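Local structure of adhesin competence repressor (Streptococcus pyogenes serotype M3, 5JLU) at residues E44-L49 with K73-L78. The protein represses transcription as a zinc-responsive, DNA-binding regulator of the MarR family. Sequence-based numbering, arbitrary orientation.
With ZN (zinc ion), chain B.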
loop_
_atom_site.group_PDB
_atom_site.type_symbol
_atom_site.label_atom_id
_atom_site.label_comp_id
_atom_site.label_asym_id
_atom_site.label_seq_id
_atom_site.Cartn_x
_atom_site.Cartn_y
_atom_site.Cartn_z
ATOM N N GLU A 44 3.732 -8.409 -9.293
ATOM C CA GLU A 44 4.800 -9.143 -8.597
ATOM C C GLU A 44 4.261 -10.333 -7.801
ATOM O O GLU A 44 4.968 -11.338 -7.651
ATOM C CB GLU A 44 5.551 -8.260 -7.586
ATOM C CG GLU A 44 6.435 -7.213 -8.195
ATOM C CD GLU A 44 6.967 -6.176 -7.173
ATOM O OE1 GLU A 44 6.264 -5.753 -6.223
ATOM O OE2 GLU A 44 8.129 -5.810 -7.272
ATOM N N HIS A 45 3.041 -10.211 -7.252
ATOM C CA HIS A 45 2.476 -11.275 -6.472
ATOM C C HIS A 45 1.870 -12.385 -7.338
ATOM O O HIS A 45 1.882 -13.531 -6.926
ATOM C CB HIS A 45 1.532 -10.762 -5.378
ATOM C CG HIS A 45 2.335 -10.226 -4.276
ATOM N ND1 HIS A 45 2.700 -11.002 -3.206
ATOM C CD2 HIS A 45 3.077 -9.099 -4.203
ATOM C CE1 HIS A 45 3.580 -10.348 -2.475
ATOM N NE2 HIS A 45 3.819 -9.189 -3.058
ATOM N N ILE A 46 1.449 -12.043 -8.552
ATOM C CA ILE A 46 1.175 -13.073 -9.554
ATOM C C ILE A 46 2.452 -13.873 -9.853
ATOM O O ILE A 46 2.457 -15.127 -9.870
ATOM C CB ILE A 46 0.591 -12.459 -10.838
ATOM C CG1 ILE A 46 -0.842 -12.027 -10.525
ATOM C CG2 ILE A 46 0.654 -13.437 -12.033
ATOM C CD1 ILE A 46 -1.468 -11.154 -11.621
ATOM N N LEU A 47 3.523 -13.172 -10.143
ATOM C CA LEU A 47 4.759 -13.855 -10.453
ATOM C C LEU A 47 5.138 -14.677 -9.220
ATOM O O LEU A 47 5.429 -15.846 -9.388
ATOM C CB LEU A 47 5.876 -12.896 -10.903
ATOM C CG LEU A 47 5.683 -12.106 -12.216
ATOM C CD1 LEU A 47 6.834 -11.148 -12.435
ATOM C CD2 LEU A 47 5.554 -12.930 -13.449
ATOM N N MET A 48 5.066 -14.123 -7.988
ATOM C CA MET A 48 5.372 -14.957 -6.786
ATOM C C MET A 48 4.563 -16.291 -6.758
ATOM O O MET A 48 5.110 -17.383 -6.523
ATOM C CB MET A 48 5.153 -14.157 -5.497
ATOM C CG MET A 48 5.340 -14.910 -4.194
ATOM S SD MET A 48 5.255 -13.830 -2.745
ATOM C CE MET A 48 6.875 -13.184 -2.768
ATOM N N LEU A 49 3.256 -16.215 -6.970
ATOM C CA LEU A 49 2.434 -17.415 -6.840
ATOM C C LEU A 49 2.714 -18.400 -7.997
ATOM O O LEU A 49 2.682 -19.657 -7.817
ATOM C CB LEU A 49 0.944 -17.056 -6.781
ATOM C CG LEU A 49 0.455 -16.340 -5.523
ATOM C CD1 LEU A 49 -0.944 -15.830 -5.761
ATOM C CD2 LEU A 49 0.450 -17.288 -4.302
ATOM N N LYS A 73 -6.147 -8.350 -16.700
ATOM C CA LYS A 73 -5.407 -7.138 -17.007
ATOM C C LYS A 73 -3.880 -7.239 -16.647
ATOM O O LYS A 73 -3.027 -7.032 -17.490
ATOM C CB LYS A 73 -6.100 -5.968 -16.302
ATOM C CG LYS A 73 -5.631 -4.596 -16.743
ATOM C CD LYS A 73 -6.821 -3.692 -17.132
ATOM C CE LYS A 73 -6.360 -2.403 -17.806
ATOM N NZ LYS A 73 -5.378 -1.702 -16.929
ATOM N N ALA A 74 -3.559 -7.616 -15.417
ATOM C CA ALA A 74 -2.170 -7.780 -14.986
ATOM C C ALA A 74 -1.425 -8.836 -15.793
ATOM O O ALA A 74 -0.280 -8.618 -16.186
ATOM C CB ALA A 74 -2.114 -8.184 -13.524
ATOM N N ILE A 75 -2.092 -9.936 -16.105
ATOM C CA ILE A 75 -1.494 -10.946 -16.974
ATOM C C ILE A 75 -1.266 -10.487 -18.437
ATOM O O ILE A 75 -0.192 -10.760 -19.017
ATOM C CB ILE A 75 -2.258 -12.249 -16.937
ATOM C CG1 ILE A 75 -2.070 -12.954 -15.571
ATOM C CG2 ILE A 75 -1.759 -13.187 -18.040
ATOM C CD1 ILE A 75 -2.970 -14.138 -15.374
ATOM N N LYS A 76 -2.203 -9.769 -19.032
ATOM C CA LYS A 76 -1.933 -9.222 -20.372
ATOM C C LYS A 76 -0.669 -8.335 -20.424
ATOM O O LYS A 76 0.210 -8.470 -21.301
ATOM C CB LYS A 76 -3.126 -8.466 -20.872
ATOM C CG LYS A 76 -4.179 -9.376 -21.489
ATOM C CD LYS A 76 -5.445 -8.580 -21.858
ATOM C CE LYS A 76 -6.523 -9.649 -22.196
ATOM N NZ LYS A 76 -7.864 -9.009 -22.419
ATOM N N SER A 77 -0.550 -7.459 -19.449
ATOM C CA SER A 77 0.652 -6.588 -19.399
ATOM C C SER A 77 1.914 -7.410 -19.159
ATOM O O SER A 77 2.965 -7.148 -19.713
ATOM C CB SER A 77 0.431 -5.511 -18.303
ATOM O OG SER A 77 1.613 -4.933 -17.893
ATOM N N LEU A 78 1.827 -8.443 -18.343
ATOM C CA LEU A 78 2.973 -9.337 -18.139
ATOM C C LEU A 78 3.394 -10.127 -19.406
ATOM O O LEU A 78 4.592 -10.261 -19.729
ATOM C CB LEU A 78 2.668 -10.301 -16.983
ATOM C CG LEU A 78 2.711 -9.640 -15.582
ATOM C CD1 LEU A 78 2.274 -10.597 -14.520
ATOM C CD2 LEU A 78 4.127 -9.210 -15.295
HETATM ZN ZN ZN B . 5.428 -7.850 -2.728
HETATM O O HOH W 1 4.809 -6.446 -4.303
HETATM O O HOH W 2 4.126 -6.739 -1.386
HETATM O O HOH W 3 6.825 -6.463 -2.249
#
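Ile46 meets Ala74, Ile75 and Leu78 of helix 68-80, taking part in three of the four close pairs. From CB, which points toward that helix, its two branches part. CG2 lies anti to the backbone N and meets Leu78 CD1 at 4.1 Å. CG1, beside the backbone N (chi1 -72°), sends the chain on to CD1. That methyl comes tip to tip with Ala74 CB at 3.6 Å and touches Ile75 CG1 more loosely, at 4.4 Å. Alanine suits the spot because its lone methyl lets the long arm of isoleucine come close to the opposing helix. The one methyl CD1 of Leu78 lies against two consecutive residues, since Leu47 CD2 approaches it as well, at 4.2 Å. All five side chains are buried and apolar.

The segment axes pass 10.7 Å apart at 83°, a gap bridged by side chains; this near-perpendicular crossing keeps the contact to few residues. Facing the zinc, His45 NE2 is a ligand at 2.1 Å, with His111, His115 and three waters, while the Glu44 carboxylate acts from the second shell, OE1 accepting a hydrogen bond from one such water. The contact joins this zinc-binding helix 41-52 to helix 68-80, probably the DNA-recognition helix of the winged helix-turn-helix, as in other MarR proteins. Leu60 and Leu64 of helix 57-64 pack on Ile75 and Ile46 respectively, and Leu84 of wing strand 84-88 on Leu47, Ile75 and Leu78.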